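Local coordinates for tetratricopeptide repeat domain protein (PDB 3MA5) that is of unknown function but, as a tetratricopeptide repeat domain cut from a longer protein, probably serves as a helical scaffold for binding other proteins, at residues A[9-14]-A[41-46]. Numbering follows the deposited sequence.
Sequences TRYALA and VGTYYH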
loop_
_atom_site.group_PDB
_atom_site.type_symbol
_atom_site.label_atom_id
_atom_site.label_comp_id
_atom_site.label_asym_id
_atom_site.label_seq_id
_atom_site.Cartn_x
_atom_site.Cartn_y
_atom_site.Cartn_z
ATOM N N THR A 9 1.505 -9.238 11.720
ATOM C CA THR A 9 2.170 -8.581 12.834
ATOM C C THR A 9 2.853 -7.286 12.394
ATOM O O THR A 9 2.511 -6.212 12.892
ATOM C CB THR A 9 3.170 -9.541 13.533
ATOM O OG1 THR A 9 2.437 -10.561 14.228
ATOM C CG2 THR A 9 4.047 -8.793 14.528
ATOM N N ARG A 10 3.794 -7.370 11.455
ATOM C CA ARG A 10 4.471 -6.159 10.999
ATOM C C ARG A 10 3.563 -5.235 10.200
ATOM O O ARG A 10 3.763 -4.026 10.187
ATOM C CB ARG A 10 5.751 -6.480 10.207
ATOM C CG ARG A 10 5.798 -7.818 9.519
ATOM C CD ARG A 10 7.222 -8.343 9.556
ATOM N NE ARG A 10 7.856 -8.304 8.248
ATOM C CZ ARG A 10 7.550 -9.124 7.253
ATOM N NH1 ARG A 10 6.613 -10.052 7.423
ATOM N NH2 ARG A 10 8.176 -9.016 6.089
ATOM N N TYR A 11 2.570 -5.788 9.521
ATOM C CA TYR A 11 1.639 -4.926 8.804
ATOM C C TYR A 11 0.997 -3.983 9.853
ATOM O O TYR A 11 1.085 -2.757 9.745
ATOM C CB TYR A 11 0.556 -5.763 8.121
ATOM C CG TYR A 11 -0.609 -4.948 7.622
ATOM C CD1 TYR A 11 -0.628 -4.434 6.326
ATOM C CD2 TYR A 11 -1.682 -4.664 8.457
ATOM C CE1 TYR A 11 -1.692 -3.665 5.871
ATOM C CE2 TYR A 11 -2.750 -3.890 8.018
ATOM C CZ TYR A 11 -2.747 -3.393 6.721
ATOM O OH TYR A 11 -3.800 -2.636 6.271
ATOM N N ALA A 12 0.361 -4.570 10.867
ATOM C CA ALA A 12 -0.275 -3.796 11.929
ATOM C C ALA A 12 0.775 -2.893 12.571
ATOM O O ALA A 12 0.492 -1.749 12.934
ATOM C CB ALA A 12 -0.893 -4.735 12.977
ATOM N N LEU A 13 1.983 -3.422 12.710
ATOM C CA LEU A 13 3.098 -2.675 13.273
ATOM C C LEU A 13 3.221 -1.386 12.461
ATOM O O LEU A 13 3.028 -0.284 12.981
ATOM C CB LEU A 13 4.377 -3.497 13.118
ATOM C CG LEU A 13 5.672 -3.192 13.871
ATOM C CD1 LEU A 13 5.674 -1.780 14.407
ATOM C CD2 LEU A 13 5.804 -4.197 14.996
ATOM N N ALA A 14 3.536 -1.550 11.178
ATOM C CA ALA A 14 3.687 -0.448 10.232
ATOM C C ALA A 14 2.530 0.523 10.329
ATOM O O ALA A 14 2.687 1.718 10.119
ATOM C CB ALA A 14 3.755 -0.994 8.826
ATOM N N VAL A 41 -2.320 -8.549 0.143
ATOM C CA VAL A 41 -3.002 -7.346 -0.377
ATOM C C VAL A 41 -3.055 -6.028 0.413
ATOM O O VAL A 41 -3.021 -4.947 -0.181
ATOM C CB VAL A 41 -4.471 -7.673 -0.728
ATOM C CG1 VAL A 41 -4.802 -7.173 -2.107
ATOM C CG2 VAL A 41 -4.708 -9.159 -0.605
ATOM N N GLY A 42 -3.159 -6.116 1.734
ATOM C CA GLY A 42 -3.279 -4.928 2.557
ATOM C C GLY A 42 -2.206 -3.868 2.476
ATOM O O GLY A 42 -2.483 -2.672 2.686
ATOM N N THR A 43 -0.985 -4.300 2.175
ATOM C CA THR A 43 0.157 -3.403 2.078
ATOM C C THR A 43 0.077 -2.395 0.944
ATOM O O THR A 43 0.465 -1.246 1.094
ATOM C CB THR A 43 1.451 -4.187 1.868
ATOM O OG1 THR A 43 1.451 -5.338 2.707
ATOM C CG2 THR A 43 2.652 -3.334 2.204
ATOM N N TYR A 44 -0.430 -2.829 -0.196
ATOM C CA TYR A 44 -0.473 -1.960 -1.356
ATOM C C TYR A 44 -1.215 -0.650 -1.233
ATOM O O TYR A 44 -0.788 0.334 -1.806
ATOM C CB TYR A 44 -0.979 -2.746 -2.569
ATOM C CG TYR A 44 -0.113 -3.933 -2.897
ATOM C CD1 TYR A 44 -0.206 -5.108 -2.158
ATOM C CD2 TYR A 44 0.848 -3.861 -3.910
ATOM C CE1 TYR A 44 0.649 -6.193 -2.414
ATOM C CE2 TYR A 44 1.702 -4.931 -4.179
ATOM C CZ TYR A 44 1.601 -6.093 -3.423
ATOM O OH TYR A 44 2.466 -7.143 -3.649
ATOM N N TYR A 45 -2.315 -0.621 -0.495
ATOM C CA TYR A 45 -3.052 0.628 -0.376
ATOM C C TYR A 45 -2.353 1.675 0.500
ATOM O O TYR A 45 -2.299 2.852 0.158
ATOM C CB TYR A 45 -4.465 0.347 0.141
ATOM C CG TYR A 45 -5.242 1.578 0.493
ATOM C CD1 TYR A 45 -5.097 2.180 1.742
ATOM C CD2 TYR A 45 -6.069 2.186 -0.443
ATOM C CE1 TYR A 45 -5.764 3.377 2.047
ATOM C CE2 TYR A 45 -6.740 3.383 -0.148
ATOM C CZ TYR A 45 -6.580 3.974 1.099
ATOM O OH TYR A 45 -7.220 5.156 1.404
ATOM N N HIS A 46 -1.816 1.250 1.628
ATOM C CA HIS A 46 -1.141 2.178 2.498
ATOM C C HIS A 46 0.208 2.614 1.951
ATOM O O HIS A 46 0.634 3.733 2.217
ATOM C CB HIS A 46 -0.974 1.570 3.895
ATOM C CG HIS A 46 -2.276 1.268 4.570
ATOM N ND1 HIS A 46 -3.239 2.222 4.783
ATOM C CD2 HIS A 46 -2.807 0.093 5.000
ATOM C CE1 HIS A 46 -4.314 1.660 5.302
ATOM N NE2 HIS A 46 -4.074 0.365 5.442
#
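Tyr11 points its ring edge at the N-terminal part of helix 42-53 and overlaps Gly42, the backbone of Thr43 and the imidazole of His46. One edge of the phenol leads: CE1 lies 3.4 Å from Gly42 O, which sits at that edge in the plane of the ring, and 3.8 Å from Thr43 N. With CG anti to the backbone N (chi1 167°), the ring is carried toward helix 42-53, the local helix axes approaching to 11.1 Å. A CB at Gly42 would point toward the tyrosine, and its absence lets the ring edge come close to the backbone. Farther out, the side chains of Tyr11 and His46 cross at about a right angle, their ring planes inclined at 53° and the centroids 5.9 Å apart. Tyr11 OH meets the edge of the imidazole, 3.1 Å from His46 NE2, while Tyr45 CD1 lies over one imidazole face. Cutting Tyr11 back to an alanine is likely to open a gap beside Gly42 and take the phenol from the edge of His46. The two segments run nearly parallel, at 17°, as expected for the first helices of successive tetratricopeptide repeats, here predicted as 7-40 and 41-74. Helix 23-36 packs against both, taking Ala14 on Leu29 and Thr43 on Phe30 and Val34, whereas Tyr44 turns to helices 57-74 and 77-91.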